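Local coordinates for protein glucanase (Clostridium thermocellum, PDB 5GXX) that probably hydrolyses beta-1,4-glucosidic bonds inside cellulose chains, as a calcium-binding family 9 endoglucanase of the cellulosome, at residues A[192-197]-A[243-248]; A[141-146]-A[179-184]; A[145-150]-A[198-203]. The protein carries 1 engineered substitution. All coordinates share one frame; numbering follows the deposited sequence.

Interaction 1. Residues A[192-197]-A[243-248]; sequences SSHSGF and HCWDDC. With CA (calcium ion), chain C.
Trp-245 is the first residue of 243-248 to touch the loop 192-197. The far rim of its indole, CH2, lies 3.4 Å from the carbonyl O of Ser-192, which sits at the ring edge near its plane. The same CH2 meets CD2 of His-194, rim to rim, with the two ring planes at 67° and neither ring over the other's face; a broad indole can reach across from a distant backbone.

Asp-246 follows and takes the largest share of the contact. With CG anti to the backbone N (chi1 -176°), its carboxylate is swung into the opposing loop, where both oxygens are used. OD1 takes the amide of His-194 in a nearly straight bond (N to OD1 2.9 Å, 168°) and accepts from a water that also donates to Ser-193 OG, a hydroxyl hydrogen-bonded to Asp-181 as well. OD2 accepts from Ser-195 OG at 2.9 Å, the hydroxyl standing above the carboxylate plane, and weakly from Ser-195 N. The carbonyl O of Asp-246 binds calcium at 2.3 Å, so one residue serves the metal through its backbone and orders the facing loop through its side chain.

Next, CB of Asp-247 packs against Ser-195 OG, itself a calcium ligand at 2.5 Å. Gly-196 O and the bridging water also bind; Asp-199 and Glu-200 complete this all-oxygen, eight-coordinate calcium site, where two loops meet the start of helix 198-212 in the family 9 catalytic domain.

Interaction 2. Residues A[141-146]-A[179-184]; sequences GSAVVG and RSDSTY
Asp-181 reaches from its loop to Ala-143 in the first turn of helix 142-158. Its CB stays back from the helix, but CG, beside the backbone N and anti to the carbonyl carbon (chi1 -79°), turns the carboxylate inward; CG is 4.0 Å from Ala-143 CB. At the tip, OD1 accepts the amide of Ala-143 through its syn lone pair (N to OD1 3.0 Å, 165°) and also accepts a hydrogen bond from a water that in turn accepts from Val-144 N. The methyl of Ala-143, small enough for so close an approach, lies 3.3 Å from OD1. OD2 is held by Ser-193 OG.

The neighbouring backbone joins in. Ser-142 N donates to Ser-180 O at 2.9 Å, from above the carbonyl plane, while Ser-180 N returns a bond to Ser-142 OG, a hydroxyl that also pairs with Ala-175 O. Gly-141, without a side chain, lets its CA come 4.1 Å from Tyr-184 CB. Beyond it, Val-144 CG1 packs on Tyr-184 CD1 at 3.8 Å.

Amides at a helix start lack acceptors within the helix; here a carbonyl, a carboxylate and a water supply them, and the carboxylate's negative charge would probably be stabilised by the helix dipole.

Interaction 3. Residues A[145-150]-A[198-203]; sequences VGQMAA and WDELLW. With CA (calcium ion), chain C.
One direct hydrogen bond joins the two helices: Trp-203 NE1 donates to Gln-147 OE1 at 2.9 Å, with an N-H...O angle of 142°. The acceptor lies at the indole edge, in the ring plane, whereas the donor is tilted somewhat from the carbonyl plane of the amide. Gln-147 gets there by a bend: CG runs anti to the backbone N and the chain then turns at chi2 (60°), laying the amide obliquely across the indole edge. Glutamine fits because its carbonyl serves the tryptophan while its amide nitrogen turns elsewhere.

That nitrogen takes part in a water-mediated link. Gln-147 NE2 donates to a water that donates in turn to Glu-200 OE2, so the helix 142-158 supports a metal ligand at second shell.

Apolar packing is close. Ala-150 CB meets Trp-203 CD1 at 3.3 Å, a tight contact to which the small methyl is suited. At Gly-146 the backbones come nearest, its CA 5.2 Å from the CA of Glu-200; lacking a side chain, it leaves room for Glu-200 CB.

Metal bonds form the last group. Asp-199 and Glu-200 each hold the calcium with both carboxylate oxygens, OD2 and OE2 at 2.3 Å, OD1 and OE1 somewhat longer. The axes of 145-150 and 198-203 approach to 8.2 Å at 18°, a close, nearly parallel pair as in the (alpha/alpha)6 barrel of family 9 glucanases, with two bidentate carboxylates of a calcium site at the start of helix 198-212.

Overall arrangement
Interactions 1 and 3, with centres about 10 Å apart, meet at one calcium ion: the loops of interaction 1 give Ser-195, Gly-196 and Asp-246, and helix 198-212 of interaction 3 gives Asp-199 and Glu-200. Interaction 2 lies about 9 Å from interaction 3, centre to centre, and shares Val-145 and Gly-146 of helix 142-158 with it. It joins interaction 1 through a probable hydrogen bond, Ser-193 OG to Asp-181 OD2 at 2.8 Å, and through Phe-197, which packs on Arg-179 and Ser-142. The side chain of Trp-245 in interaction 1 comes about 6 Å from a bound Tris molecule, probably from the crystallisation liquor, which may mark a pocket near the calcium site.

Interaction 1. Residues A[192-197]-A[243-248]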
loop_
_atom_site.group_PDB
_atom_site.type_symbol
_atom_site.label_atom_id
_atom_site.label_comp_id
_atom_site.label_asym_id
_atom_site.label_seq_id
_atom_site.Cartn_x
_atom_site.Cartn_y
_atom_site.Cartn_z
ATOM N N SER A 192 11.167 -16.934 33.738
ATOM C CA SER A 192 11.115 -16.273 35.040
ATOM C C SER A 192 11.651 -17.188 36.141
ATOM O O SER A 192 11.460 -18.411 36.058
ATOM C CB SER A 192 9.670 -15.858 35.356
ATOM O OG SER A 192 9.290 -14.715 34.600
ATOM N N SER A 193 12.326 -16.618 37.141
ATOM C CA SER A 193 12.747 -17.393 38.304
ATOM C C SER A 193 11.525 -17.606 39.195
ATOM O O SER A 193 11.041 -16.680 39.844
ATOM C CB SER A 193 13.890 -16.690 39.063
ATOM O OG SER A 193 14.305 -17.441 40.193
ATOM N N HIS A 194 10.982 -18.818 39.190
ATOM C CA HIS A 194 9.761 -19.119 39.944
ATOM C C HIS A 194 10.055 -19.567 41.369
ATOM O O HIS A 194 9.404 -19.139 42.319
ATOM C CB HIS A 194 8.957 -20.218 39.238
ATOM C CG HIS A 194 8.576 -19.859 37.837
ATOM N ND1 HIS A 194 7.650 -18.880 37.548
ATOM C CD2 HIS A 194 9.039 -20.304 36.645
ATOM C CE1 HIS A 194 7.540 -18.757 36.236
ATOM N NE2 HIS A 194 8.383 -19.599 35.666
ATOM N N SER A 195 11.023 -20.461 41.503
ATOM C CA SER A 195 11.311 -21.105 42.775
ATOM C C SER A 195 12.239 -20.249 43.637
ATOM O O SER A 195 12.468 -20.565 44.793
ATOM C CB SER A 195 11.952 -22.477 42.547
ATOM O OG SER A 195 13.072 -22.362 41.686
ATOM N N GLY A 196 12.801 -19.184 43.074
ATOM C CA GLY A 196 13.849 -18.443 43.758
ATOM C C GLY A 196 15.218 -19.003 43.421
ATOM O O GLY A 196 15.373 -19.819 42.500
ATOM N N PHE A 197 16.208 -18.578 44.197
ATOM C CA PHE A 197 17.602 -18.852 43.869
ATOM C C PHE A 197 18.312 -19.799 44.847
ATOM O O PHE A 197 19.445 -20.203 44.590
ATOM C CB PHE A 197 18.367 -17.526 43.721
ATOM C CG PHE A 197 18.461 -16.754 45.014
ATOM C CD1 PHE A 197 19.266 -17.235 46.037
ATOM C CD2 PHE A 197 17.692 -15.617 45.240
ATOM C CE1 PHE A 197 19.359 -16.579 47.252
ATOM C CE2 PHE A 197 17.763 -14.954 46.475
ATOM C CZ PHE A 197 18.587 -15.446 47.481
ATOM N N HIS A 243 12.570 -31.886 38.655
ATOM C CA HIS A 243 13.863 -31.315 38.309
ATOM C C HIS A 243 13.741 -30.660 36.937
ATOM O O HIS A 243 13.291 -31.296 35.991
ATOM C CB HIS A 243 14.856 -32.465 38.232
ATOM C CG HIS A 243 16.285 -32.036 38.144
ATOM N ND1 HIS A 243 17.035 -31.750 39.266
ATOM C CD2 HIS A 243 17.100 -31.844 37.079
ATOM C CE1 HIS A 243 18.253 -31.399 38.887
ATOM N NE2 HIS A 243 18.325 -31.455 37.568
ATOM N N CYS A 244 14.151 -29.397 36.836
ATOM C CA CYS A 244 14.058 -28.674 35.573
ATOM C C CYS A 244 14.899 -27.403 35.598
ATOM O O CYS A 244 15.526 -27.074 36.615
ATOM C CB CYS A 244 12.594 -28.306 35.312
ATOM S SG CYS A 244 11.884 -27.129 36.522
ATOM N N TRP A 245 14.874 -26.679 34.484
ATOM C CA TRP A 245 15.657 -25.442 34.338
ATOM C C TRP A 245 15.482 -24.444 35.480
ATOM O O TRP A 245 16.404 -23.678 35.745
ATOM C CB TRP A 245 15.376 -24.742 33.002
ATOM C CG TRP A 245 13.927 -24.341 32.871
ATOM C CD1 TRP A 245 12.903 -25.085 32.341
ATOM C CD2 TRP A 245 13.328 -23.129 33.345
ATOM N NE1 TRP A 245 11.710 -24.415 32.455
ATOM C CE2 TRP A 245 11.946 -23.203 33.053
ATOM C CE3 TRP A 245 13.822 -21.981 33.974
ATOM C CZ2 TRP A 245 11.051 -22.176 33.377
ATOM C CZ3 TRP A 245 12.936 -20.958 34.289
ATOM C CH2 TRP A 245 11.568 -21.067 33.998
ATOM N N ASP A 246 14.303 -24.406 36.092
ATOM C CA ASP A 246 14.008 -23.443 37.148
ATOM C C ASP A 246 14.428 -23.883 38.556
ATOM O O ASP A 246 14.609 -23.071 39.475
ATOM C CB ASP A 246 12.509 -23.149 37.160
ATOM C CG ASP A 246 12.146 -22.088 38.171
ATOM O OD1 ASP A 246 12.497 -20.921 37.935
ATOM O OD2 ASP A 246 11.548 -22.429 39.212
ATOM N N ASP A 247 14.546 -25.199 38.713
ATOM C CA ASP A 247 14.663 -25.811 40.023
ATOM C C ASP A 247 15.311 -27.194 39.989
ATOM O O ASP A 247 14.688 -28.203 39.639
ATOM C CB ASP A 247 13.286 -25.865 40.685
ATOM C CG ASP A 247 13.347 -26.235 42.152
ATOM O OD1 ASP A 247 14.446 -26.568 42.662
ATOM O OD2 ASP A 247 12.264 -26.221 42.776
ATOM N N CYS A 248 16.576 -27.215 40.385
ATOM C CA CYS A 248 17.407 -28.406 40.421
ATOM C C CYS A 248 17.586 -28.975 41.825
ATOM O O CYS A 248 18.445 -29.832 42.032
ATOM C CB CYS A 248 18.773 -28.101 39.791
ATOM S SG CYS A 248 18.760 -27.928 38.000
HETATM CA CA CA C . 15.464 -21.736 41.200
HETATM O O HOH W 1 14.552 -20.170 39.841
#

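Interaction 2. Residues A[141-146]-A[179-184]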
loop_
_atom_site.group_PDB
_atom_site.type_symbol
_atom_site.label_atom_id
_atom_site.label_comp_id
_atom_site.label_asym_id
_atom_site.label_seq_id
_atom_site.Cartn_x
_atom_site.Cartn_y
_atom_site.Cartn_z
ATOM N N GLY A 141 21.921 -12.028 38.580
ATOM C CA GLY A 141 20.872 -12.864 39.162
ATOM C C GLY A 141 21.424 -14.162 39.729
ATOM O O GLY A 141 22.124 -14.908 39.042
ATOM N N SER A 142 21.115 -14.429 40.992
ATOM C CA SER A 142 21.649 -15.595 41.685
ATOM C C SER A 142 21.249 -16.915 41.003
ATOM O O SER A 142 22.073 -17.828 40.936
ATOM C CB SER A 142 21.299 -15.566 43.179
ATOM O OG SER A 142 21.974 -14.509 43.891
ATOM N N ALA A 143 20.014 -17.020 40.509
ATOM C CA ALA A 143 19.563 -18.234 39.814
ATOM C C ALA A 143 20.356 -18.463 38.532
ATOM O O ALA A 143 20.989 -19.507 38.358
ATOM C CB ALA A 143 18.070 -18.163 39.515
ATOM N N VAL A 144 20.383 -17.467 37.653
ATOM C CA VAL A 144 21.086 -17.657 36.387
ATOM C C VAL A 144 22.590 -17.836 36.607
ATOM O O VAL A 144 23.194 -18.734 36.010
ATOM C CB VAL A 144 20.739 -16.587 35.327
ATOM C CG1 VAL A 144 21.281 -15.208 35.716
ATOM C CG2 VAL A 144 21.226 -17.009 33.939
ATOM N N VAL A 145 23.201 -17.009 37.457
ATOM C CA VAL A 145 24.629 -17.171 37.706
ATOM C C VAL A 145 24.975 -18.469 38.438
ATOM O O VAL A 145 26.013 -19.075 38.171
ATOM C CB VAL A 145 25.215 -15.944 38.468
ATOM C CG1 VAL A 145 26.710 -16.112 38.767
ATOM C CG2 VAL A 145 25.014 -14.653 37.666
ATOM N N GLY A 146 24.108 -18.902 39.347
ATOM C CA GLY A 146 24.331 -20.139 40.087
ATOM C C GLY A 146 24.252 -21.342 39.158
ATOM O O GLY A 146 25.023 -22.297 39.279
ATOM N N ARG A 179 22.812 -13.012 46.334
ATOM C CA ARG A 179 21.569 -13.493 46.940
ATOM C C ARG A 179 20.324 -12.714 46.529
ATOM O O ARG A 179 19.511 -12.296 47.356
ATOM C CB ARG A 179 21.687 -13.664 48.454
ATOM C CG ARG A 179 22.584 -14.837 48.766
ATOM C CD ARG A 179 22.852 -15.056 50.231
ATOM N NE ARG A 179 23.820 -16.136 50.395
ATOM C CZ ARG A 179 24.021 -16.789 51.533
ATOM N NH1 ARG A 179 23.311 -16.472 52.608
ATOM N NH2 ARG A 179 24.919 -17.762 51.601
ATOM N N SER A 180 20.182 -12.541 45.221
ATOM C CA SER A 180 19.023 -11.849 44.662
ATOM C C SER A 180 18.830 -12.186 43.188
ATOM O O SER A 180 19.804 -12.298 42.440
ATOM C CB SER A 180 19.192 -10.334 44.821
ATOM O OG SER A 180 18.034 -9.649 44.385
ATOM N N ASP A 181 17.566 -12.306 42.795
ATOM C CA ASP A 181 17.206 -12.402 41.387
ATOM C C ASP A 181 16.755 -11.068 40.804
ATOM O O ASP A 181 16.243 -11.025 39.692
ATOM C CB ASP A 181 16.096 -13.441 41.207
ATOM C CG ASP A 181 16.621 -14.858 41.215
ATOM O OD1 ASP A 181 17.766 -15.098 40.770
ATOM O OD2 ASP A 181 15.866 -15.735 41.683
ATOM N N SER A 182 16.957 -9.976 41.538
ATOM C CA SER A 182 16.400 -8.679 41.126
ATOM C C SER A 182 16.954 -8.158 39.795
ATOM O O SER A 182 16.261 -7.473 39.043
ATOM C CB SER A 182 16.541 -7.637 42.246
ATOM O OG SER A 182 17.882 -7.198 42.387
ATOM N N THR A 183 18.189 -8.528 39.470
ATOM C CA THR A 183 18.773 -8.121 38.194
ATOM C C THR A 183 18.520 -9.102 37.054
ATOM O O THR A 183 19.076 -8.934 35.972
ATOM C CB THR A 183 20.285 -7.845 38.295
ATOM O OG1 THR A 183 21.004 -9.057 38.552
ATOM C CG2 THR A 183 20.538 -6.849 39.413
ATOM N N TYR A 184 17.713 -10.123 37.330
ATOM C CA TYR A 184 17.305 -11.087 36.323
ATOM C C TYR A 184 15.895 -10.730 35.857
ATOM O O TYR A 184 14.908 -11.089 36.503
ATOM C CB TYR A 184 17.411 -12.502 36.903
ATOM C CG TYR A 184 17.012 -13.632 35.968
ATOM C CD1 TYR A 184 17.781 -13.933 34.849
ATOM C CD2 TYR A 184 15.892 -14.429 36.237
ATOM C CE1 TYR A 184 17.417 -14.975 33.989
ATOM C CE2 TYR A 184 15.523 -15.480 35.389
ATOM C CZ TYR A 184 16.293 -15.743 34.265
ATOM O OH TYR A 184 15.943 -16.771 33.420
HETATM O O HOH W 2 20.677 -11.451 35.881
HETATM O O HOH W 3 18.662 -15.125 38.232
#

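Interaction 3. Residues A[145-150]-A[198-203]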
loop_
_atom_site.group_PDB
_atom_site.type_symbol
_atom_site.label_atom_id
_atom_site.label_comp_id
_atom_site.label_asym_id
_atom_site.label_seq_id
_atom_site.Cartn_x
_atom_site.Cartn_y
_atom_site.Cartn_z
ATOM N N VAL A 145 23.201 -17.009 37.457
ATOM C CA VAL A 145 24.629 -17.171 37.706
ATOM C C VAL A 145 24.975 -18.469 38.438
ATOM O O VAL A 145 26.013 -19.075 38.171
ATOM C CB VAL A 145 25.215 -15.944 38.468
ATOM C CG1 VAL A 145 26.710 -16.112 38.767
ATOM C CG2 VAL A 145 25.014 -14.653 37.666
ATOM N N GLY A 146 24.108 -18.902 39.347
ATOM C CA GLY A 146 24.331 -20.139 40.087
ATOM C C GLY A 146 24.252 -21.342 39.158
ATOM O O GLY A 146 25.023 -22.297 39.279
ATOM N N GLN A 147 23.305 -21.291 38.227
ATOM C CA GLN A 147 23.184 -22.364 37.231
ATOM C C GLN A 147 24.383 -22.405 36.291
ATOM O O GLN A 147 24.894 -23.481 35.970
ATOM C CB GLN A 147 21.854 -22.280 36.456
ATOM C CG GLN A 147 21.525 -23.493 35.569
ATOM C CD GLN A 147 21.415 -24.799 36.335
ATOM O OE1 GLN A 147 22.170 -25.733 36.073
ATOM N NE2 GLN A 147 20.487 -24.872 37.286
ATOM N N MET A 148 24.872 -21.233 35.891
ATOM C CA MET A 148 26.068 -21.179 35.051
ATOM C C MET A 148 27.249 -21.778 35.819
ATOM O O MET A 148 28.051 -22.522 35.254
ATOM C CB MET A 148 26.369 -19.745 34.593
ATOM C CG MET A 148 25.293 -19.141 33.690
ATOM S SD MET A 148 25.435 -17.341 33.480
ATOM C CE MET A 148 27.040 -17.188 32.680
ATOM N N ALA A 149 27.326 -21.492 37.119
ATOM C CA ALA A 149 28.377 -22.061 37.958
ATOM C C ALA A 149 28.296 -23.585 38.012
ATOM O O ALA A 149 29.315 -24.261 37.898
ATOM C CB ALA A 149 28.292 -21.514 39.369
ATOM N N ALA A 150 27.083 -24.107 38.198
ATOM C CA ALA A 150 26.869 -25.543 38.314
ATOM C C ALA A 150 27.294 -26.256 37.035
ATOM O O ALA A 150 27.964 -27.293 37.082
ATOM C CB ALA A 150 25.398 -25.829 38.610
ATOM N N TRP A 198 17.663 -20.169 45.951
ATOM C CA TRP A 198 18.303 -21.080 46.898
ATOM C C TRP A 198 18.608 -22.456 46.296
ATOM O O TRP A 198 19.643 -23.060 46.605
ATOM C CB TRP A 198 17.504 -21.205 48.203
ATOM C CG TRP A 198 17.369 -19.907 48.955
ATOM C CD1 TRP A 198 16.225 -19.186 49.140
ATOM C CD2 TRP A 198 18.413 -19.175 49.611
ATOM N NE1 TRP A 198 16.488 -18.052 49.879
ATOM C CE2 TRP A 198 17.826 -18.020 50.175
ATOM C CE3 TRP A 198 19.792 -19.381 49.772
ATOM C CZ2 TRP A 198 18.568 -17.079 50.900
ATOM C CZ3 TRP A 198 20.530 -18.442 50.505
ATOM C CH2 TRP A 198 19.912 -17.308 51.048
ATOM N N ASP A 199 17.713 -22.969 45.456
ATOM C CA ASP A 199 17.981 -24.244 44.800
ATOM C C ASP A 199 19.197 -24.215 43.864
ATOM O O ASP A 199 19.956 -25.180 43.834
ATOM C CB ASP A 199 16.739 -24.730 44.033
ATOM C CG ASP A 199 16.178 -23.666 43.093
ATOM O OD1 ASP A 199 15.507 -22.731 43.582
ATOM O OD2 ASP A 199 16.400 -23.765 41.866
ATOM N N GLU A 200 19.404 -23.129 43.123
ATOM C CA GLU A 200 20.603 -23.017 42.292
ATOM C C GLU A 200 21.872 -22.979 43.143
ATOM O O GLU A 200 22.900 -23.549 42.772
ATOM C CB GLU A 200 20.581 -21.776 41.390
ATOM C CG GLU A 200 19.609 -21.807 40.215
ATOM C CD GLU A 200 18.172 -21.567 40.609
ATOM O OE1 GLU A 200 17.932 -21.203 41.786
ATOM O OE2 GLU A 200 17.277 -21.730 39.744
ATOM N N LEU A 201 21.818 -22.283 44.274
ATOM C CA LEU A 201 23.007 -22.268 45.134
ATOM C C LEU A 201 23.317 -23.655 45.683
ATOM O O LEU A 201 24.483 -24.035 45.755
ATOM C CB LEU A 201 22.909 -21.240 46.272
ATOM C CG LEU A 201 22.786 -19.780 45.844
ATOM C CD1 LEU A 201 22.615 -18.938 47.127
ATOM C CD2 LEU A 201 24.018 -19.334 45.056
ATOM N N LEU A 202 22.277 -24.381 46.087
ATOM C CA LEU A 202 22.418 -25.785 46.469
ATOM C C LEU A 202 23.056 -26.646 45.383
ATOM O O LEU A 202 24.001 -27.392 45.642
ATOM C CB LEU A 202 21.041 -26.382 46.800
ATOM C CG LEU A 202 21.012 -27.878 47.136
ATOM C CD1 LEU A 202 21.888 -28.212 48.340
ATOM C CD2 LEU A 202 19.563 -28.284 47.379
ATOM N N TRP A 203 22.497 -26.568 44.180
ATOM C CA TRP A 203 22.940 -27.339 43.020
ATOM C C TRP A 203 24.386 -27.008 42.685
ATOM O O TRP A 203 25.210 -27.903 42.527
ATOM C CB TRP A 203 21.990 -27.002 41.867
ATOM C CG TRP A 203 22.177 -27.551 40.482
ATOM C CD1 TRP A 203 22.353 -26.805 39.364
ATOM C CD2 TRP A 203 22.076 -28.918 40.037
ATOM N NE1 TRP A 203 22.401 -27.602 38.240
ATOM C CE2 TRP A 203 22.224 -28.906 38.627
ATOM C CE3 TRP A 203 21.863 -30.140 40.682
ATOM C CZ2 TRP A 203 22.192 -30.072 37.857
ATOM C CZ3 TRP A 203 21.846 -31.293 39.911
ATOM C CH2 TRP A 203 21.998 -31.250 38.520
HETATM CA CA CA C . 15.464 -21.736 41.200
HETATM O O HOH W 4 17.947 -23.627 37.972
HETATM O O HOH W 1 14.552 -20.170 39.841
#